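Side-chain contacts in transcription factor tau subunit sfc1 (Schizosaccharomyces pombe, PDB 4BJI), which is a TFIIIC subunit of the tauA domain, which binds boxA promoter sites of tRNA and similar genes to help recruit RNA polymerase III: residues W11-N16 against S21-R26; E42-L47 against P76-L81; R51-R56 against F94-R99. One frame throughout, in Å; residues are numbered along the deposited sequence.

Contact 1 of 3, residues W11-N16 against S21-R26; sequences WIITTN and SVPTCR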
loop_
_atom_site.group_PDB
_atom_site.type_symbol
_atom_site.label_atom_id
_atom_site.label_comp_id
_atom_site.label_asym_id
_atom_site.label_seq_id
_atom_site.Cartn_x
_atom_site.Cartn_y
_atom_site.Cartn_z
ATOM N N TRP A 11 -19.879 -4.184 -4.499
ATOM C CA TRP A 11 -19.606 -5.580 -4.845
ATOM C C TRP A 11 -18.087 -5.858 -4.979
ATOM O O TRP A 11 -17.622 -6.579 -5.856
ATOM C CB TRP A 11 -20.372 -5.984 -6.101
ATOM C CG TRP A 11 -21.856 -5.840 -5.885
ATOM C CD1 TRP A 11 -22.685 -4.958 -6.504
ATOM C CD2 TRP A 11 -22.651 -6.555 -4.940
ATOM N NE1 TRP A 11 -23.964 -5.100 -6.020
ATOM C CE2 TRP A 11 -23.966 -6.075 -5.056
ATOM C CE3 TRP A 11 -22.378 -7.565 -4.013
ATOM C CZ2 TRP A 11 -25.010 -6.575 -4.283
ATOM C CZ3 TRP A 11 -23.416 -8.062 -3.249
ATOM C CH2 TRP A 11 -24.715 -7.566 -3.386
ATOM N N ILE A 12 -17.311 -5.259 -4.083
ATOM C CA ILE A 12 -15.897 -5.583 -3.947
ATOM C C ILE A 12 -15.764 -6.921 -3.212
ATOM O O ILE A 12 -16.487 -7.196 -2.242
ATOM C CB ILE A 12 -15.157 -4.465 -3.193
ATOM C CG1 ILE A 12 -13.640 -4.694 -3.183
ATOM C CG2 ILE A 12 -15.694 -4.331 -1.763
ATOM C CD1 ILE A 12 -12.992 -4.460 -4.497
ATOM N N ILE A 13 -14.905 -7.780 -3.741
ATOM C CA ILE A 13 -14.537 -9.025 -3.077
ATOM C C ILE A 13 -13.341 -8.780 -2.197
ATOM O O ILE A 13 -12.351 -8.206 -2.663
ATOM C CB ILE A 13 -14.187 -10.111 -4.115
ATOM C CG1 ILE A 13 -15.381 -10.355 -5.043
ATOM C CG2 ILE A 13 -13.745 -11.399 -3.417
ATOM C CD1 ILE A 13 -15.025 -11.099 -6.289
ATOM N N THR A 14 -13.467 -9.149 -0.924
ATOM C CA THR A 14 -12.392 -8.977 0.036
ATOM C C THR A 14 -11.712 -10.295 0.346
ATOM O O THR A 14 -12.316 -11.361 0.273
ATOM C CB THR A 14 -12.868 -8.336 1.313
ATOM O OG1 THR A 14 -13.851 -9.189 1.923
ATOM C CG2 THR A 14 -13.437 -6.962 1.041
ATOM N N THR A 15 -10.415 -10.192 0.666
ATOM C CA THR A 15 -9.563 -11.336 1.013
ATOM C C THR A 15 -8.761 -11.072 2.282
ATOM O O THR A 15 -8.496 -9.946 2.669
ATOM C CB THR A 15 -8.527 -11.684 -0.114
ATOM O OG1 THR A 15 -7.828 -10.516 -0.504
ATOM C CG2 THR A 15 -9.212 -12.294 -1.315
ATOM N N ASN A 16 -8.361 -12.170 2.922
ATOM C CA ASN A 16 -7.286 -12.136 3.907
ATOM C C ASN A 16 -6.230 -13.179 3.547
ATOM O O ASN A 16 -6.379 -13.936 2.592
ATOM C CB ASN A 16 -7.845 -12.311 5.319
ATOM C CG ASN A 16 -8.498 -13.669 5.543
ATOM O OD1 ASN A 16 -7.895 -14.723 5.294
ATOM N ND2 ASN A 16 -9.710 -13.651 6.064
ATOM N N SER A 21 -7.363 -19.453 -2.737
ATOM C CA SER A 21 -7.050 -18.932 -4.060
ATOM C C SER A 21 -7.581 -17.510 -4.147
ATOM O O SER A 21 -8.703 -17.241 -3.714
ATOM C CB SER A 21 -7.717 -19.789 -5.139
ATOM O OG SER A 21 -7.361 -21.153 -5.004
ATOM N N VAL A 22 -6.796 -16.599 -4.702
ATOM C CA VAL A 22 -7.276 -15.232 -4.872
ATOM C C VAL A 22 -8.341 -15.140 -5.980
ATOM O O VAL A 22 -8.381 -15.930 -6.924
ATOM C CB VAL A 22 -6.137 -14.224 -5.142
ATOM C CG1 VAL A 22 -5.118 -14.295 -4.031
ATOM C CG2 VAL A 22 -5.505 -14.484 -6.505
ATOM N N PRO A 23 -9.211 -14.132 -5.883
ATOM C CA PRO A 23 -10.246 -13.939 -6.885
ATOM C C PRO A 23 -9.687 -13.787 -8.307
ATOM O O PRO A 23 -8.685 -13.087 -8.499
ATOM C CB PRO A 23 -10.897 -12.624 -6.436
ATOM C CG PRO A 23 -10.672 -12.573 -4.974
ATOM C CD PRO A 23 -9.288 -13.142 -4.790
ATOM N N THR A 24 -10.349 -14.407 -9.293
ATOM C CA THR A 24 -9.909 -14.359 -10.697
ATOM C C THR A 24 -10.879 -13.593 -11.618
ATOM O O THR A 24 -10.523 -13.266 -12.750
ATOM C CB THR A 24 -9.698 -15.760 -11.284
ATOM O OG1 THR A 24 -10.895 -16.528 -11.129
ATOM C CG2 THR A 24 -8.566 -16.460 -10.560
ATOM N N CYS A 25 -12.044 -13.246 -11.089
ATOM C CA CYS A 25 -13.028 -12.469 -11.845
ATOM C C CYS A 25 -13.939 -11.675 -10.902
ATOM O O CYS A 25 -13.965 -11.914 -9.679
ATOM C CB CYS A 25 -13.854 -13.384 -12.751
ATOM S SG CYS A 25 -14.883 -14.512 -11.855
ATOM N N ARG A 26 -14.695 -10.745 -11.471
ATOM C CA ARG A 26 -15.554 -9.871 -10.685
ATOM C C ARG A 26 -16.755 -10.588 -10.045
ATOM O O ARG A 26 -17.163 -11.680 -10.466
ATOM C CB ARG A 26 -16.025 -8.694 -11.540
ATOM C CG ARG A 26 -17.162 -9.037 -12.481
ATOM C CD ARG A 26 -17.303 -7.989 -13.544
ATOM N NE ARG A 26 -18.623 -8.045 -14.168
ATOM C CZ ARG A 26 -18.893 -7.537 -15.363
ATOM N NH1 ARG A 26 -17.931 -6.971 -16.078
ATOM N NH2 ARG A 26 -20.122 -7.616 -15.851
#
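Ile13 and Pro23 make the principal apolar contact here, the methyl CG2 of Ile13 lying 3.6 Å from CG of the Pro23 ring. The two side chains run past each other in opposite directions rather than meeting end on. With its first torsion at -59°, Ile13 places CG2 anti to the backbone N, on the branch that meets the proline, while CG1 carries the CD1 methyl off along the other segment. A second apolar touch comes from Thr15, whose CG2 reaches the ring end on, 3.6 Å from CD of Pro23 and 3.9 Å from its CG. Thr15 is modelled in two conformers, so this touch is sure for the one described alone.

A contact of mixed character extends the apolar one. Ile13 CD1 lies over the backbone of Cys25 and Arg26, 3.6 Å from O of Cys25 and 4.2 Å from C of Arg26, a van der Waals approach of a methyl to the main chain.

The polar ties lie outside this pair of segments. Ile13 O accepts from Leu81 N and Thr15 N donates to Leu81 O, which adds strand 14-15 in parallel to strand 79-82; Pro23 is bonded through its backbone to Gly95, and its ring also rests on Tyr80. Arg26 turns its guanidinium away to a salt bridge with Glu32.

With no hydrogen bond between residues 11-16 and 21-26, the loop meets the edge strand through van der Waals contact; the directional bonds that probably hold each in place run to Leu81 and Gly95.

Contact 2 of 3, residues E42-L47 against P76-L81; sequences EALKPL and PYLSYL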
loop_
_atom_site.group_PDB
_atom_site.type_symbol
_atom_site.label_atom_id
_atom_site.label_comp_id
_atom_site.label_asym_id
_atom_site.label_seq_id
_atom_site.Cartn_x
_atom_site.Cartn_y
_atom_site.Cartn_z
ATOM N N GLU A 42 -11.364 2.104 -17.827
ATOM C CA GLU A 42 -10.355 2.205 -18.861
ATOM C C GLU A 42 -9.081 2.909 -18.404
ATOM O O GLU A 42 -7.980 2.511 -18.825
ATOM C CB GLU A 42 -10.934 2.867 -20.108
ATOM C CG GLU A 42 -12.032 2.023 -20.768
ATOM C CD GLU A 42 -11.586 0.615 -21.052
ATOM O OE1 GLU A 42 -10.528 0.443 -21.677
ATOM O OE2 GLU A 42 -12.269 -0.322 -20.611
ATOM N N ALA A 43 -9.202 3.900 -17.529
ATOM C CA ALA A 43 -8.043 4.570 -16.966
ATOM C C ALA A 43 -7.286 3.668 -15.988
ATOM O O ALA A 43 -6.055 3.768 -15.855
ATOM C CB ALA A 43 -8.474 5.837 -16.279
ATOM N N LEU A 44 -8.007 2.813 -15.270
ATOM C CA LEU A 44 -7.386 1.903 -14.306
ATOM C C LEU A 44 -6.620 0.767 -14.952
ATOM O O LEU A 44 -5.616 0.290 -14.405
ATOM C CB LEU A 44 -8.438 1.289 -13.394
ATOM C CG LEU A 44 -9.017 2.220 -12.343
ATOM C CD1 LEU A 44 -10.213 1.570 -11.677
ATOM C CD2 LEU A 44 -7.949 2.576 -11.318
ATOM N N LYS A 45 -7.060 0.303 -16.118
ATOM C CA LYS A 45 -6.449 -0.873 -16.707
ATOM C C LYS A 45 -4.918 -0.755 -16.871
ATOM O O LYS A 45 -4.199 -1.645 -16.426
ATOM C CB LYS A 45 -7.144 -1.231 -18.044
ATOM C CG LYS A 45 -8.514 -1.933 -17.848
ATOM C CD LYS A 45 -9.202 -2.152 -19.178
ATOM C CE LYS A 45 -10.502 -2.949 -19.013
ATOM N NZ LYS A 45 -11.247 -3.029 -20.324
ATOM N N PRO A 46 -4.422 0.333 -17.497
ATOM C CA PRO A 46 -2.959 0.429 -17.632
ATOM C C PRO A 46 -2.265 0.608 -16.298
ATOM O O PRO A 46 -1.111 0.190 -16.164
ATOM C CB PRO A 46 -2.751 1.675 -18.493
ATOM C CG PRO A 46 -4.063 2.358 -18.555
ATOM C CD PRO A 46 -5.114 1.311 -18.328
ATOM N N LEU A 47 -2.917 1.226 -15.318
ATOM C CA LEU A 47 -2.297 1.369 -14.003
ATOM C C LEU A 47 -2.089 -0.009 -13.363
ATOM O O LEU A 47 -1.061 -0.250 -12.734
ATOM C CB LEU A 47 -3.098 2.305 -13.093
ATOM C CG LEU A 47 -3.158 3.775 -13.560
ATOM C CD1 LEU A 47 -4.125 4.640 -12.765
ATOM C CD2 LEU A 47 -1.788 4.411 -13.524
ATOM N N PRO A 76 -14.015 -2.702 -8.369
ATOM C CA PRO A 76 -14.485 -4.087 -8.304
ATOM C C PRO A 76 -14.588 -4.796 -9.649
ATOM O O PRO A 76 -14.762 -6.020 -9.727
ATOM C CB PRO A 76 -15.885 -3.940 -7.653
ATOM C CG PRO A 76 -15.768 -2.761 -6.810
ATOM C CD PRO A 76 -14.972 -1.810 -7.675
ATOM N N TYR A 77 -14.482 -4.022 -10.734
ATOM C CA TYR A 77 -14.474 -4.623 -12.053
ATOM C C TYR A 77 -13.128 -5.201 -12.465
ATOM O O TYR A 77 -13.049 -5.965 -13.423
ATOM C CB TYR A 77 -14.922 -3.604 -13.119
ATOM C CG TYR A 77 -16.419 -3.370 -13.125
ATOM C CD1 TYR A 77 -17.002 -2.411 -12.314
ATOM C CD2 TYR A 77 -17.249 -4.160 -13.904
ATOM C CE1 TYR A 77 -18.387 -2.222 -12.295
ATOM C CE2 TYR A 77 -18.627 -3.978 -13.892
ATOM C CZ TYR A 77 -19.169 -3.016 -13.087
ATOM O OH TYR A 77 -20.547 -2.848 -13.108
ATOM N N LEU A 78 -12.070 -4.846 -11.723
ATOM C CA LEU A 78 -10.708 -5.219 -12.080
ATOM C C LEU A 78 -9.887 -5.841 -10.962
ATOM O O LEU A 78 -8.829 -6.384 -11.237
ATOM C CB LEU A 78 -9.931 -3.990 -12.552
ATOM C CG LEU A 78 -10.488 -3.263 -13.760
ATOM C CD1 LEU A 78 -9.684 -2.021 -13.994
ATOM C CD2 LEU A 78 -10.498 -4.163 -14.991
ATOM N N SER A 79 -10.330 -5.711 -9.722
ATOM C CA SER A 79 -9.472 -5.988 -8.577
ATOM C C SER A 79 -10.270 -6.470 -7.381
ATOM O O SER A 79 -11.489 -6.266 -7.331
ATOM C CB SER A 79 -8.672 -4.732 -8.199
ATOM O OG SER A 79 -9.513 -3.704 -7.687
ATOM N N TYR A 80 -9.564 -7.074 -6.427
ATOM C CA TYR A 80 -10.113 -7.468 -5.134
ATOM C C TYR A 80 -9.334 -6.728 -4.036
ATOM O O TYR A 80 -8.255 -6.183 -4.300
ATOM C CB TYR A 80 -10.027 -9.000 -4.957
ATOM C CG TYR A 80 -8.626 -9.573 -4.942
ATOM C CD1 TYR A 80 -7.946 -9.882 -6.122
ATOM C CD2 TYR A 80 -7.963 -9.789 -3.750
ATOM C CE1 TYR A 80 -6.643 -10.409 -6.090
ATOM C CE2 TYR A 80 -6.675 -10.282 -3.709
ATOM C CZ TYR A 80 -6.025 -10.614 -4.868
ATOM O OH TYR A 80 -4.731 -11.091 -4.790
ATOM N N LEU A 81 -9.836 -6.712 -2.814
ATOM C CA LEU A 81 -9.318 -5.873 -1.750
ATOM C C LEU A 81 -8.884 -6.682 -0.537
ATOM O O LEU A 81 -9.673 -7.464 -0.005
ATOM C CB LEU A 81 -10.413 -4.899 -1.304
ATOM C CG LEU A 81 -10.139 -4.022 -0.091
ATOM C CD1 LEU A 81 -8.984 -3.081 -0.287
ATOM C CD2 LEU A 81 -11.413 -3.220 0.286
#
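Lys45 and Leu44, consecutive residues of helix 35-50, receive the tip of Leu78 from the turn leading into strand 79-82; the nearest CA atoms, those of Lys45 and Leu78, are 7.6 Å apart. Lys45 can be followed outward. From CB its chain turns so that CG stands beside the backbone N and anti to the carbonyl carbon (chi1 -77°). This CG is the atom that meets the leucine: it lies 4.0 Å from CD1 and 4.1 Å from CD2 of Leu78, nearly equidistant from the two methyls of the fork, and the two side chains cross at about a right angle.

The same Leu78 CD1 also packs against CB of Leu44 at 3.6 Å, so one methyl touches two successive helix positions. The order of elements, helix 35-50, strand 53-55, helices 56-60 and 71-74, then the antiparallel strands 79-82 and 90-93, is that of a winged helix, in keeping with the helix-turn-helix family of this domain. Here its first helix meets the start of the wing hairpin. Leu78 touches Ile41 of that helix too, and Leu44 goes on to Leu71 and Ala74 of helix 71-74.

Beyond CG the lysine is extended, CD and CE carrying NZ back along the helix by nearly one turn. There Lys45 NZ forms a salt bridge with Glu42 OE2, 2.9 Å long, using the syn lone pair of that oxygen. The same OE2 accepts a hydrogen bond from Gln38 NE2, so two donors share it.

Contact 3 of 3, residues R51-R56 against F94-R99; sequences RPVWTR and FGYDPR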
loop_
_atom_site.group_PDB
_atom_site.type_symbol
_atom_site.label_atom_id
_atom_site.label_comp_id
_atom_site.label_asym_id
_atom_site.label_seq_id
_atom_site.Cartn_x
_atom_site.Cartn_y
_atom_site.Cartn_z
ATOM N N ARG A 51 1.442 -1.793 -12.222
ATOM C CA ARG A 51 1.602 -2.093 -10.807
ATOM C C ARG A 51 0.371 -2.898 -10.398
ATOM O O ARG A 51 -0.737 -2.393 -10.480
ATOM C CB ARG A 51 1.688 -0.773 -10.040
ATOM C CG ARG A 51 1.714 -0.852 -8.581
ATOM C CD ARG A 51 2.122 0.563 -8.127
ATOM N NE ARG A 51 1.683 0.866 -6.804
ATOM C CZ ARG A 51 2.069 1.991 -6.176
ATOM N NH1 ARG A 51 2.891 2.827 -6.781
ATOM N NH2 ARG A 51 1.642 2.242 -4.991
ATOM N N PRO A 52 0.544 -4.166 -10.003
ATOM C CA PRO A 52 -0.644 -4.999 -9.799
ATOM C C PRO A 52 -1.377 -4.777 -8.487
ATOM O O PRO A 52 -2.463 -5.313 -8.294
ATOM C CB PRO A 52 -0.100 -6.421 -9.804
ATOM C CG PRO A 52 1.350 -6.250 -9.380
ATOM C CD PRO A 52 1.796 -4.949 -9.983
ATOM N N VAL A 53 -0.779 -4.020 -7.576
ATOM C CA VAL A 53 -1.289 -3.829 -6.217
ATOM C C VAL A 53 -1.203 -2.350 -5.868
ATOM O O VAL A 53 -0.097 -1.767 -5.905
ATOM C CB VAL A 53 -0.409 -4.640 -5.205
ATOM C CG1 VAL A 53 -0.827 -4.389 -3.782
ATOM C CG2 VAL A 53 -0.442 -6.157 -5.519
ATOM N N TRP A 54 -2.324 -1.742 -5.488
ATOM C CA TRP A 54 -2.405 -0.306 -5.246
ATOM C C TRP A 54 -3.281 0.037 -4.051
ATOM O O TRP A 54 -4.397 -0.502 -3.921
ATOM C CB TRP A 54 -3.114 0.379 -6.411
ATOM C CG TRP A 54 -2.398 0.515 -7.721
ATOM C CD1 TRP A 54 -2.419 -0.364 -8.768
ATOM C CD2 TRP A 54 -1.653 1.650 -8.162
ATOM N NE1 TRP A 54 -1.709 0.164 -9.844
ATOM C CE2 TRP A 54 -1.235 1.399 -9.482
ATOM C CE3 TRP A 54 -1.300 2.854 -7.564
ATOM C CZ2 TRP A 54 -0.469 2.315 -10.211
ATOM C CZ3 TRP A 54 -0.530 3.750 -8.286
ATOM C CH2 TRP A 54 -0.129 3.473 -9.593
ATOM N N THR A 55 -2.904 1.024 -3.252
ATOM C CA THR A 55 -3.886 1.647 -2.371
ATOM C C THR A 55 -4.818 2.568 -3.182
ATOM O O THR A 55 -4.467 3.050 -4.283
ATOM C CB THR A 55 -3.263 2.501 -1.295
ATOM O OG1 THR A 55 -2.499 3.524 -1.944
ATOM C CG2 THR A 55 -2.379 1.643 -0.378
ATOM N N ARG A 56 -6.012 2.824 -2.632
ATOM C CA ARG A 56 -6.889 3.861 -3.164
ATOM C C ARG A 56 -6.181 5.210 -3.303
ATOM O O ARG A 56 -6.265 5.868 -4.354
ATOM C CB ARG A 56 -8.122 4.011 -2.256
ATOM C CG ARG A 56 -8.946 5.262 -2.550
ATOM C CD ARG A 56 -10.082 5.408 -1.513
ATOM N NE ARG A 56 -10.740 6.706 -1.635
ATOM C CZ ARG A 56 -11.642 6.944 -2.563
ATOM N NH1 ARG A 56 -11.978 5.966 -3.390
ATOM N NH2 ARG A 56 -12.205 8.148 -2.658
ATOM N N PHE A 94 -7.191 -8.933 -10.507
ATOM C CA PHE A 94 -7.667 -10.318 -10.470
ATOM C C PHE A 94 -6.575 -11.268 -10.969
ATOM O O PHE A 94 -5.848 -10.968 -11.913
ATOM C CB PHE A 94 -8.920 -10.484 -11.330
ATOM C CG PHE A 94 -10.147 -9.801 -10.753
ATOM C CD1 PHE A 94 -10.507 -9.962 -9.429
ATOM C CD2 PHE A 94 -10.979 -9.003 -11.574
ATOM C CE1 PHE A 94 -11.641 -9.331 -8.899
ATOM C CE2 PHE A 94 -12.121 -8.383 -11.050
ATOM C CZ PHE A 94 -12.450 -8.540 -9.700
ATOM N N GLY A 95 -6.467 -12.389 -10.271
ATOM C CA GLY A 95 -5.576 -13.469 -10.650
ATOM C C GLY A 95 -4.145 -13.318 -10.180
ATOM O O GLY A 95 -3.398 -14.292 -10.263
ATOM N N TYR A 96 -3.757 -12.141 -9.698
ATOM C CA TYR A 96 -2.391 -11.941 -9.212
ATOM C C TYR A 96 -2.378 -12.245 -7.709
ATOM O O TYR A 96 -3.163 -11.659 -6.956
ATOM C CB TYR A 96 -1.926 -10.508 -9.444
ATOM C CG TYR A 96 -0.510 -10.242 -8.972
ATOM C CD1 TYR A 96 0.573 -10.685 -9.710
ATOM C CD2 TYR A 96 -0.244 -9.556 -7.810
ATOM C CE1 TYR A 96 1.879 -10.456 -9.278
ATOM C CE2 TYR A 96 1.025 -9.320 -7.387
ATOM C CZ TYR A 96 2.086 -9.781 -8.111
ATOM O OH TYR A 96 3.363 -9.529 -7.660
ATOM N N ASP A 97 -1.528 -13.181 -7.283
ATOM C CA ASP A 97 -1.399 -13.557 -5.868
ATOM C C ASP A 97 -0.041 -13.089 -5.355
ATOM O O ASP A 97 0.985 -13.712 -5.620
ATOM C CB ASP A 97 -1.534 -15.072 -5.693
ATOM C CG ASP A 97 -1.645 -15.483 -4.243
ATOM O OD1 ASP A 97 -1.310 -14.676 -3.349
ATOM O OD2 ASP A 97 -2.119 -16.621 -4.002
ATOM N N PRO A 98 -0.018 -11.983 -4.605
ATOM C CA PRO A 98 1.259 -11.427 -4.137
ATOM C C PRO A 98 1.921 -12.302 -3.100
ATOM O O PRO A 98 3.111 -12.095 -2.777
ATOM C CB PRO A 98 0.855 -10.072 -3.560
ATOM C CG PRO A 98 -0.604 -10.269 -3.103
ATOM C CD PRO A 98 -1.189 -11.176 -4.200
ATOM N N ARG A 99 1.209 -13.311 -2.590
ATOM C CA ARG A 99 1.824 -14.230 -1.640
ATOM C C ARG A 99 2.681 -15.246 -2.370
ATOM O O ARG A 99 3.480 -15.988 -1.746
ATOM C CB ARG A 99 0.743 -15.010 -0.859
ATOM C CG ARG A 99 -0.239 -14.140 -0.150
ATOM C CD ARG A 99 -1.424 -14.947 0.362
ATOM N NE ARG A 99 -2.152 -15.571 -0.736
ATOM C CZ ARG A 99 -3.166 -16.401 -0.551
ATOM N NH1 ARG A 99 -3.590 -16.666 0.690
ATOM N NH2 ARG A 99 -3.750 -16.953 -1.607
#
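The backbones come closest at Pro52 and Tyr96, with CA atoms 7.2 Å apart, where the chain enters strand 53-55, the strand after the first helix in the winged-helix order, beside the loop that follows wing-hairpin strand 90-93; Pro52 is also bonded through its backbone to Arg93. Tyr96 has CG anti to its own N (chi1 -179°), which carries the ring outward to present one face to the proline. Pro52 CG sits over that face, 3.9 Å from the centroid of the Tyr96 ring and only 19° off its normal, a CH-pi contact; CB of Pro52 lies over the same face, 3.7 Å from CD2 of Tyr96. Val53 adds a looser touch, its CG2 4.0 Å from CE2 of Tyr96, the two side chains crossing at about a right angle.

The phenol oxygen is hydrogen-bonded to Asp101 OD2. If an alanine stood in place of Tyr96, the Pro52 ring would probably lose its aromatic cover and Asp101 its hydroxyl partner.

The loop is braced internally. Asp97 OD1 takes the backbone N of Arg99 in an Asx turn, and also NE of Arg99 at 2.9 Å, while OD2 takes NH2 of the same arginine: a side-on, two-nitrogen salt bridge.

Apolar and CH-pi contacts, the CB-CG edge of Pro52 against the tyrosine face, join the two segments; the polar bonds within the loop and at the phenol oxygen probably help to hold the ring there.

All three contacts reach one four-stranded sheet, ordered 14-15, 79-82, 90-93, 53-55, with contact 1 at one outer strand and contact 3 at the other. Their centres lie about 12 Å (contacts 1 and 2), 11 Å (1 and 3) and 10 Å (2 and 3) apart. Tyr80, from segment 76-81 of contact 2 though not part of its packing, touches Val22 and Pro23 of contact 1, and Tyr80 OH lies 2.7 Å from O of Tyr96 in contact 3, a probable hydrogen bond. Contacts 2 and 3 also meet where Trp54 NE1 lies 3.0 Å from O of Leu47, linking helix 35-50 to the following strand. All three belong to the helix-turn-helix domain; none of them reveals which surface meets DNA.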